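Citrate lyase, subunit 1 (Methanosaeta concilii, PDB 6HXI) probably catalyses the ATP-dependent conversion of citrate and coenzyme A into acetyl-CoA and oxaloacetate, and is the coenzyme A-bound citrate lyase subunit of an eight-chain assembly. Local coordinates at residues F133-G138 with P169-D174; G165-A170 with A177-F182; V120-D125 with T184-F189; I200-F205 with V211-V216. All coordinates share one frame; numbering follows the deposited sequence.

Interaction 1 of 4, residues F133-G138 with P169-D174; sequences FSMDGG and PAELGD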
# COMPACT_ATOMS: atom_id res chain seq x y z
N PHE C 133 1.97 -70.16 36.22
CA PHE C 133 0.77 -70.91 36.52
C PHE C 133 1.06 -72.08 37.45
O PHE C 133 2.07 -72.78 37.28
CB PHE C 133 0.06 -71.39 35.23
CG PHE C 133 -1.18 -72.24 35.46
CD1 PHE C 133 -2.41 -71.65 35.72
CD2 PHE C 133 -1.11 -73.63 35.44
CE1 PHE C 133 -3.54 -72.42 35.98
CE2 PHE C 133 -2.25 -74.41 35.71
CZ PHE C 133 -3.46 -73.80 35.95
N SER C 134 0.15 -72.33 38.39
CA SER C 134 0.20 -73.47 39.31
C SER C 134 -1.21 -73.93 39.68
O SER C 134 -2.18 -73.16 39.51
CB SER C 134 1.01 -73.13 40.56
OG SER C 134 1.29 -74.32 41.30
N MET C 135 -1.36 -75.18 40.13
CA MET C 135 -2.68 -75.68 40.52
C MET C 135 -2.87 -75.66 42.04
O MET C 135 -3.87 -76.15 42.56
CB MET C 135 -2.99 -77.04 39.89
CG MET C 135 -3.12 -76.97 38.38
SD MET C 135 -3.07 -78.56 37.54
CE MET C 135 -1.63 -79.29 38.29
N ASP C 136 -1.91 -75.00 42.73
CA ASP C 136 -1.88 -74.80 44.17
C ASP C 136 -1.87 -73.29 44.48
O ASP C 136 -0.81 -72.69 44.68
CB ASP C 136 -0.67 -75.52 44.80
CG ASP C 136 -0.57 -76.99 44.44
OD1 ASP C 136 -1.47 -77.77 44.85
OD2 ASP C 136 0.41 -77.37 43.75
N GLY C 137 -3.07 -72.71 44.46
CA GLY C 137 -3.30 -71.29 44.74
C GLY C 137 -3.49 -71.04 46.22
O GLY C 137 -4.10 -71.86 46.91
N GLY C 138 -2.94 -69.93 46.71
CA GLY C 138 -3.01 -69.56 48.12
C GLY C 138 -1.82 -70.02 48.94
O GLY C 138 -1.46 -69.36 49.92
N PRO C 169 -0.65 -81.32 32.67
CA PRO C 169 -1.56 -82.39 32.20
C PRO C 169 -2.64 -82.78 33.20
O PRO C 169 -3.72 -83.18 32.79
CB PRO C 169 -0.61 -83.56 31.90
CG PRO C 169 0.57 -83.33 32.77
CD PRO C 169 0.71 -81.84 32.93
N ALA C 170 -2.35 -82.63 34.52
CA ALA C 170 -3.24 -82.92 35.65
C ALA C 170 -4.61 -82.22 35.56
O ALA C 170 -5.58 -82.72 36.15
CB ALA C 170 -2.55 -82.56 36.95
N GLU C 171 -4.69 -81.09 34.82
CA GLU C 171 -5.91 -80.30 34.58
C GLU C 171 -6.93 -81.12 33.80
O GLU C 171 -6.55 -82.01 33.03
CB GLU C 171 -5.58 -79.06 33.77
CG GLU C 171 -5.25 -77.85 34.60
CD GLU C 171 -4.60 -76.78 33.75
OE1 GLU C 171 -5.34 -76.10 33.00
OE2 GLU C 171 -3.35 -76.70 33.75
N LEU C 172 -8.23 -80.79 33.97
CA LEU C 172 -9.33 -81.49 33.29
C LEU C 172 -9.25 -81.29 31.76
O LEU C 172 -8.50 -80.44 31.29
CB LEU C 172 -10.71 -81.05 33.84
CG LEU C 172 -11.39 -81.99 34.87
CD1 LEU C 172 -10.88 -81.74 36.28
CD2 LEU C 172 -12.89 -81.80 34.85
N GLY C 173 -9.98 -82.13 31.01
CA GLY C 173 -10.02 -82.05 29.56
C GLY C 173 -10.46 -80.67 29.12
O GLY C 173 -9.69 -79.94 28.47
N ASP C 174 -11.68 -80.29 29.56
CA ASP C 174 -12.29 -78.99 29.29
C ASP C 174 -11.54 -77.88 30.02
O ASP C 174 -11.33 -76.82 29.42
CB ASP C 174 -13.79 -78.99 29.67
CG ASP C 174 -14.65 -80.01 28.96
OD1 ASP C 174 -14.66 -80.02 27.70
OD2 ASP C 174 -15.39 -80.76 29.65

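Interaction 2 of 4, residues G165-A170 with A177-F182; sequences GSKLPA and ALVEEF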
# COMPACT_ATOMS: atom_id res chain seq x y z
N GLY C 165 -1.31 -74.37 25.27
CA GLY C 165 -1.83 -75.71 25.56
C GLY C 165 -0.90 -76.56 26.39
O GLY C 165 -1.32 -77.09 27.41
N SER C 166 0.40 -76.63 25.98
CA SER C 166 1.46 -77.33 26.70
C SER C 166 1.73 -76.62 28.07
O SER C 166 2.61 -75.77 28.22
CB SER C 166 2.71 -77.45 25.84
OG SER C 166 2.38 -78.04 24.60
N LYS C 167 0.87 -76.99 29.02
CA LYS C 167 0.73 -76.59 30.41
C LYS C 167 0.56 -77.91 31.22
O LYS C 167 0.90 -78.99 30.70
CB LYS C 167 -0.55 -75.75 30.49
CG LYS C 167 -0.59 -74.75 31.64
CD LYS C 167 -1.43 -73.52 31.32
CE LYS C 167 -2.91 -73.80 31.17
NZ LYS C 167 -3.26 -74.18 29.77
N LEU C 168 0.04 -77.84 32.47
CA LEU C 168 -0.10 -79.00 33.34
C LEU C 168 -1.11 -80.05 32.84
O LEU C 168 -2.28 -79.72 32.58
CB LEU C 168 -0.40 -78.58 34.78
CG LEU C 168 0.82 -78.06 35.55
CD1 LEU C 168 0.49 -76.84 36.38
CD2 LEU C 168 1.50 -79.16 36.37
N PRO C 169 -0.65 -81.32 32.67
CA PRO C 169 -1.56 -82.39 32.20
C PRO C 169 -2.64 -82.78 33.20
O PRO C 169 -3.72 -83.18 32.79
CB PRO C 169 -0.61 -83.56 31.90
CG PRO C 169 0.57 -83.33 32.77
CD PRO C 169 0.71 -81.84 32.93
N ALA C 170 -2.35 -82.63 34.52
CA ALA C 170 -3.24 -82.92 35.65
C ALA C 170 -4.61 -82.22 35.56
O ALA C 170 -5.58 -82.72 36.15
CB ALA C 170 -2.55 -82.56 36.95
N ALA C 177 -8.23 -76.47 28.34
CA ALA C 177 -8.54 -75.55 27.24
C ALA C 177 -9.09 -74.21 27.77
O ALA C 177 -8.80 -73.16 27.18
CB ALA C 177 -9.54 -76.19 26.29
N LEU C 178 -9.85 -74.25 28.88
CA LEU C 178 -10.44 -73.07 29.52
C LEU C 178 -9.39 -72.21 30.19
O LEU C 178 -9.52 -70.98 30.16
CB LEU C 178 -11.54 -73.46 30.54
CG LEU C 178 -12.88 -73.93 29.98
CD1 LEU C 178 -13.60 -74.81 30.98
CD2 LEU C 178 -13.75 -72.76 29.56
N VAL C 179 -8.35 -72.82 30.79
CA VAL C 179 -7.25 -72.11 31.45
C VAL C 179 -6.32 -71.52 30.37
O VAL C 179 -5.86 -70.40 30.53
CB VAL C 179 -6.49 -72.95 32.52
CG1 VAL C 179 -5.44 -72.11 33.23
CG2 VAL C 179 -7.46 -73.53 33.55
N GLU C 180 -6.04 -72.30 29.29
CA GLU C 180 -5.21 -71.91 28.14
C GLU C 180 -5.80 -70.62 27.54
O GLU C 180 -5.06 -69.65 27.37
CB GLU C 180 -5.21 -73.04 27.09
CG GLU C 180 -4.64 -72.69 25.72
CD GLU C 180 -4.79 -73.76 24.66
OE1 GLU C 180 -5.84 -74.44 24.62
OE2 GLU C 180 -3.85 -73.92 23.84
N GLU C 181 -7.13 -70.60 27.32
CA GLU C 181 -7.88 -69.47 26.78
C GLU C 181 -7.91 -68.29 27.76
O GLU C 181 -7.78 -67.13 27.32
CB GLU C 181 -9.30 -69.90 26.39
CG GLU C 181 -9.39 -70.44 24.96
CD GLU C 181 -10.28 -71.66 24.72
OE1 GLU C 181 -11.49 -71.60 25.04
OE2 GLU C 181 -9.76 -72.65 24.16
N PHE C 182 -8.05 -68.58 29.08
CA PHE C 182 -8.10 -67.55 30.11
C PHE C 182 -6.77 -66.82 30.29
O PHE C 182 -6.77 -65.58 30.39
CB PHE C 182 -8.62 -68.11 31.45
CG PHE C 182 -8.41 -67.19 32.63
CD1 PHE C 182 -9.14 -66.01 32.75
CD2 PHE C 182 -7.44 -67.46 33.59
CE1 PHE C 182 -8.91 -65.13 33.81
CE2 PHE C 182 -7.21 -66.58 34.65
CZ PHE C 182 -7.95 -65.43 34.75

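Interaction 3 of 4, residues V120-D125 with T184-F189; sequences VAISSD and TALWRF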
# COMPACT_ATOMS: atom_id res chain seq x y z
N VAL C 120 -2.19 -67.61 38.80
CA VAL C 120 -1.69 -67.02 37.55
C VAL C 120 -1.04 -65.65 37.83
O VAL C 120 -1.62 -64.83 38.53
CB VAL C 120 -2.72 -66.98 36.38
CG1 VAL C 120 -3.91 -66.07 36.68
CG2 VAL C 120 -2.06 -66.58 35.06
N ALA C 121 0.15 -65.42 37.27
CA ALA C 121 0.84 -64.14 37.41
C ALA C 121 1.60 -63.75 36.14
O ALA C 121 2.27 -64.58 35.52
CB ALA C 121 1.78 -64.16 38.61
N ILE C 122 1.48 -62.47 35.76
CA ILE C 122 2.18 -61.93 34.61
C ILE C 122 3.09 -60.80 35.07
O ILE C 122 2.66 -59.89 35.76
CB ILE C 122 1.31 -61.58 33.37
CG1 ILE C 122 0.25 -62.66 33.06
CG2 ILE C 122 2.20 -61.29 32.12
CD1 ILE C 122 -0.85 -62.21 32.13
N SER C 123 4.37 -60.92 34.72
CA SER C 123 5.44 -60.00 35.04
C SER C 123 6.28 -59.87 33.78
O SER C 123 6.21 -60.74 32.91
CB SER C 123 6.30 -60.60 36.14
OG SER C 123 6.86 -59.58 36.94
N SER C 124 7.11 -58.83 33.68
CA SER C 124 7.96 -58.70 32.50
C SER C 124 9.44 -58.77 32.82
O SER C 124 9.85 -58.41 33.93
CB SER C 124 7.65 -57.41 31.77
OG SER C 124 6.30 -57.39 31.32
N ASP C 125 10.24 -59.25 31.86
CA ASP C 125 11.70 -59.31 31.93
C ASP C 125 12.28 -58.57 30.72
O ASP C 125 11.48 -58.06 29.94
CB ASP C 125 12.24 -60.76 32.09
CG ASP C 125 12.07 -61.74 30.93
OD1 ASP C 125 11.68 -61.30 29.82
OD2 ASP C 125 12.33 -62.94 31.13
N THR C 184 -4.34 -66.71 28.06
CA THR C 184 -4.04 -66.09 26.75
C THR C 184 -4.72 -64.72 26.71
O THR C 184 -4.10 -63.75 26.26
CB THR C 184 -4.44 -67.04 25.59
OG1 THR C 184 -3.56 -68.16 25.60
CG2 THR C 184 -4.35 -66.38 24.21
N ALA C 185 -5.98 -64.64 27.19
CA ALA C 185 -6.79 -63.43 27.29
C ALA C 185 -6.19 -62.48 28.33
O ALA C 185 -6.14 -61.27 28.10
CB ALA C 185 -8.22 -63.79 27.67
N LEU C 186 -5.72 -63.04 29.46
CA LEU C 186 -5.11 -62.29 30.56
C LEU C 186 -3.84 -61.59 30.10
O LEU C 186 -3.62 -60.44 30.50
CB LEU C 186 -4.84 -63.17 31.78
CG LEU C 186 -4.58 -62.43 33.10
CD1 LEU C 186 -5.88 -61.92 33.69
CD2 LEU C 186 -3.88 -63.33 34.09
N TRP C 187 -3.03 -62.25 29.24
CA TRP C 187 -1.83 -61.65 28.64
C TRP C 187 -2.21 -60.47 27.74
O TRP C 187 -1.54 -59.44 27.78
CB TRP C 187 -1.00 -62.67 27.84
CG TRP C 187 0.21 -62.03 27.24
CD1 TRP C 187 1.36 -61.68 27.88
CD2 TRP C 187 0.33 -61.51 25.91
NE1 TRP C 187 2.21 -61.02 27.02
CE2 TRP C 187 1.59 -60.87 25.81
CE3 TRP C 187 -0.54 -61.48 24.80
CZ2 TRP C 187 2.04 -60.28 24.63
CZ3 TRP C 187 -0.09 -60.90 23.62
CH2 TRP C 187 1.18 -60.31 23.54
N ARG C 188 -3.27 -60.62 26.93
CA ARG C 188 -3.75 -59.58 26.02
C ARG C 188 -4.24 -58.39 26.84
O ARG C 188 -3.91 -57.25 26.53
CB ARG C 188 -4.87 -60.14 25.11
CG ARG C 188 -4.40 -61.25 24.18
CD ARG C 188 -5.42 -61.47 23.07
NE ARG C 188 -5.31 -62.80 22.46
CZ ARG C 188 -4.49 -63.12 21.47
NH1 ARG C 188 -3.64 -62.22 20.98
NH2 ARG C 188 -4.47 -64.35 20.98
N PHE C 189 -4.93 -58.68 27.94
CA PHE C 189 -5.41 -57.70 28.90
C PHE C 189 -4.22 -56.98 29.55
O PHE C 189 -4.23 -55.76 29.66
CB PHE C 189 -6.30 -58.41 29.94
CG PHE C 189 -6.71 -57.60 31.15
CD1 PHE C 189 -7.69 -56.62 31.04
CD2 PHE C 189 -6.15 -57.85 32.40
CE1 PHE C 189 -8.07 -55.87 32.16
CE2 PHE C 189 -6.53 -57.10 33.51
CZ PHE C 189 -7.49 -56.12 33.39

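Interaction 4 of 4, residues I200-F205 with V211-V216; sequences INPFTF and VPLDMV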
# COMPACT_ATOMS: atom_id res chain seq x y z
N ILE C 200 -3.38 -63.27 40.13
CA ILE C 200 -4.66 -63.82 40.52
C ILE C 200 -4.32 -65.07 41.32
O ILE C 200 -3.97 -66.11 40.76
CB ILE C 200 -5.67 -64.05 39.37
CG1 ILE C 200 -5.80 -62.77 38.49
CG2 ILE C 200 -7.03 -64.44 39.97
CD1 ILE C 200 -6.32 -63.02 37.11
N ASN C 201 -4.34 -64.89 42.65
CA ASN C 201 -3.97 -65.90 43.62
C ASN C 201 -4.98 -65.96 44.77
O ASN C 201 -4.83 -65.26 45.78
CB ASN C 201 -2.54 -65.64 44.14
CG ASN C 201 -1.96 -66.75 44.99
OD1 ASN C 201 -2.23 -67.94 44.78
ND2 ASN C 201 -1.07 -66.38 45.90
N PRO C 202 -6.04 -66.78 44.63
CA PRO C 202 -6.32 -67.72 43.53
C PRO C 202 -7.45 -67.31 42.56
O PRO C 202 -8.15 -66.31 42.77
CB PRO C 202 -6.70 -68.99 44.31
CG PRO C 202 -7.35 -68.47 45.62
CD PRO C 202 -7.01 -66.98 45.72
N PHE C 203 -7.60 -68.06 41.47
CA PHE C 203 -8.72 -67.96 40.54
C PHE C 203 -9.47 -69.30 40.57
O PHE C 203 -8.90 -70.30 41.01
CB PHE C 203 -8.32 -67.50 39.13
CG PHE C 203 -7.62 -68.46 38.19
CD1 PHE C 203 -8.35 -69.27 37.32
CD2 PHE C 203 -6.23 -68.46 38.09
CE1 PHE C 203 -7.70 -70.12 36.42
CE2 PHE C 203 -5.58 -69.31 37.18
CZ PHE C 203 -6.32 -70.13 36.35
N THR C 204 -10.76 -69.31 40.21
CA THR C 204 -11.59 -70.52 40.21
C THR C 204 -12.58 -70.53 39.03
O THR C 204 -12.59 -69.63 38.19
CB THR C 204 -12.31 -70.73 41.58
OG1 THR C 204 -11.39 -70.52 42.65
CG2 THR C 204 -12.94 -72.12 41.71
N PHE C 205 -13.42 -71.59 39.00
CA PHE C 205 -14.46 -71.85 38.03
C PHE C 205 -15.86 -71.71 38.63
O PHE C 205 -16.09 -72.12 39.77
CB PHE C 205 -14.27 -73.24 37.40
CG PHE C 205 -13.09 -73.30 36.46
CD1 PHE C 205 -13.23 -72.96 35.12
CD2 PHE C 205 -11.83 -73.68 36.92
CE1 PHE C 205 -12.14 -73.01 34.25
CE2 PHE C 205 -10.74 -73.71 36.05
CZ PHE C 205 -10.90 -73.38 34.72
N VAL C 211 -13.62 -67.16 37.51
CA VAL C 211 -13.79 -66.20 38.62
C VAL C 211 -12.48 -65.88 39.38
O VAL C 211 -11.92 -66.77 40.01
CB VAL C 211 -14.92 -66.68 39.59
CG1 VAL C 211 -15.05 -65.77 40.80
CG2 VAL C 211 -16.26 -66.81 38.88
N PRO C 212 -12.06 -64.59 39.43
CA PRO C 212 -10.87 -64.23 40.23
C PRO C 212 -11.23 -64.06 41.72
O PRO C 212 -12.18 -63.34 42.02
CB PRO C 212 -10.45 -62.88 39.63
CG PRO C 212 -11.73 -62.27 39.15
CD PRO C 212 -12.64 -63.40 38.76
N LEU C 213 -10.47 -64.69 42.65
CA LEU C 213 -10.79 -64.56 44.07
C LEU C 213 -9.98 -63.47 44.78
O LEU C 213 -10.54 -62.72 45.58
CB LEU C 213 -10.69 -65.90 44.82
CG LEU C 213 -11.67 -67.01 44.36
CD1 LEU C 213 -11.43 -68.30 45.15
CD2 LEU C 213 -13.13 -66.57 44.45
N ASP C 214 -8.69 -63.39 44.49
CA ASP C 214 -7.81 -62.37 45.05
C ASP C 214 -6.96 -61.83 43.93
O ASP C 214 -6.56 -62.59 43.04
CB ASP C 214 -6.96 -62.91 46.21
CG ASP C 214 -7.77 -63.15 47.48
OD1 ASP C 214 -7.95 -62.19 48.26
OD2 ASP C 214 -8.20 -64.30 47.70
N MET C 215 -6.73 -60.51 43.94
CA MET C 215 -6.00 -59.82 42.89
C MET C 215 -5.01 -58.76 43.42
O MET C 215 -5.30 -58.03 44.37
CB MET C 215 -6.99 -59.19 41.89
CG MET C 215 -6.44 -59.06 40.50
SD MET C 215 -7.74 -58.74 39.30
CE MET C 215 -6.77 -58.42 37.86
N VAL C 216 -3.82 -58.74 42.82
CA VAL C 216 -2.72 -57.82 43.11
C VAL C 216 -2.28 -57.33 41.75
O VAL C 216 -2.07 -58.15 40.84
CB VAL C 216 -1.57 -58.51 43.89
CG1 VAL C 216 -0.29 -57.67 43.90
CG2 VAL C 216 -2.00 -58.86 45.32

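Interaction 1 of 4, residues F133-G138 with P169-D174
The carboxylate of E171 and the ring of F133 approach from opposite directions in the tight, inner part of this contact, the oxygen oblique to the ring. OE2 of E171 lies 3.2 Å from CE2 of F133, and CD of E171 stands 3.9 Å from both CE2 and CZ of F133, with ring and carboxylate planes 45° apart. F133 reaches this point with CG anti to its backbone N (chi1 177°). Beyond CG the E171 chain is extended and its carboxylate reaches the F133 ring; V179 and R176 also touch this side chain. F133 is a buried residue near the end of strand 128-134 of the antiparallel sheet in the ATP-grasp region; the partner segment leads into helix 173-192, packed against that sheet. An alanine at E171 is likely to leave CE2 and CZ of F133 facing a gap and the M135 sulfur without its methylene neighbour. That sulfur marks the looser, outer half: SD of M135 packs 3.7 Å from CG of E171. Beyond it, a bend at chi3 (-49°) turns the M135 methyl toward A170, CE to CB 3.7 Å. A170 is exposed, and M135 is partly open to solvent.

Interaction 2 of 4, residues G165-A170 with A177-F182
The carboxylate of E180 is the flat group at this contact, and the backbone of G165 sits to one face of it: N of G165 is 2.9 Å from OE2 of E180, well above the carboxylate plane, and CA of G165 follows at 3.2 Å from the same oxygen. Beside it, the aliphatic end of the buried K167 crosses V179 obliquely, with CE of K167 3.7 Å from CG1 of V179. Bends at chi3 (66°) and chi4 (-88°) fold the lysine end over the helix, bringing NZ of K167 to 3.4 Å from CA and 3.5 Å from CB of E180. NZ also lies near the backbone N of E180, but both are donors and no bond joins them; the amine has its hydrogen-bond partner just outside the two segments. The loop turns sharply before the lysine, in an inverse gamma turn centred on S166 with a weak bond from K167 N to G165 O, then runs on toward helix 173-192, against whose own flank it folds back. That helix lies on the antiparallel sheet of the ATP-grasp region, where V179 meets F133, F203 and F205, while the ring of F182 meets that of F203. With NZ of K167 5.8 Å from OE1 of E180, the opposite charges form no salt bridge and would probably attract only at a distance.

Interaction 3 of 4, residues V120-D125 with T184-F189
I122 reaches from its strand to the helix backbone between L186 and W187. From CB its two branches part. CG2, anti to the backbone N, heads for W187 and stops at the indole edge near the ring plane, 4.3 Å from CD1 of W187. CG1 takes the other direction (chi1 -44°) and, with chi2 at 164°, holds CD1 straight out against the helix. This methyl does most of the touching: it lies 3.6 Å from N of W187, 3.7 Å from O of L186 and 3.8 Å from CD2 of L186. The helix packs on the antiparallel sheet in an alpha-on-beta layer of the ATP-grasp region; the axes of strand 120-125 and helix 184-189 are 9.7 Å apart at closest and cross at 38°. Two residues earlier, on the same face of the strand, V120 meets L186 tip to tip, both V120 methyls, CG1 and CG2, 3.8 Å from CD2 of L186. The indole NE1 of W187 is hydrogen-bonded to the D129 carboxylate. Further along the strand, the backbone O of S124 is hydrogen-bonded to Y207 of the neighbouring succinyl-CoA ligase alpha-type chain, while L15 of helix 8-18 touches L186.

Interaction 4 of 4, residues I200-F205 with V211-V216
Two antiparallel runs are paired here, regular at T204 with V211 and interrupted at P202, which follows a cis peptide bond. T204 and V211 form a hydrogen-bonded pair, V211 N donating to T204 O and T204 N to V211 O; F203 with P212 and I200 with M215 are non-hydrogen-bonded pairs. At the break, O of P202 accepts from N of L213 at 2.8 Å, in the carbonyl plane, and weakly from N of D214, while N of N201 donates to O of D214 at 3.2 Å from above the carbonyl plane. Among the side chains, I200 and P212 lie side by side, CG2 to CB 3.8 Å, on the face that I200 presents to F182 and L186 of helix 173-192. The L213 chain crosses the P202 ring at about a right angle, its CB 3.9 Å from CD of P202. With chi1 at -62° it then carries CD1 to 3.3 Å from OG1 of T204, whose polar partner is E116. A glycine in place of L213 would probably uncover the P202 ring and leave T204 without its apolar neighbour. The D214 side chain lies beside the same ring, OD2 3.5 Å from CD of P202, while its OD1 forms a salt bridge with K59; the amide oxygen of N201 accepts from G138. This is a beta hairpin of strands 195-206 and 209-220, broken where the chain turns at N201 and P202, within the antiparallel sheet of the ATP-grasp region.

From the N terminus, strand 118-125 opens the largest loop, which interaction 3 closes at 184-189 on helix 173-192. Interactions 1 and 2 both lie within it. They overlap: interaction 2 opens at 165-170, before interaction 1 has closed at 169-174, and itself closes later at 177-182, so the two share P169 and A170 and touch through F133 and V179. Interaction 4 follows in series as the hairpin after the helix. Interactions 1, 3 and 4 use strands of one antiparallel sheet. V120 and I200 join interactions 3 and 4 by a probable backbone hydrogen bond, F133 packs on F203 between 1 and 4, and helix 173-192 ties interactions 1 to 3 onto that sheet.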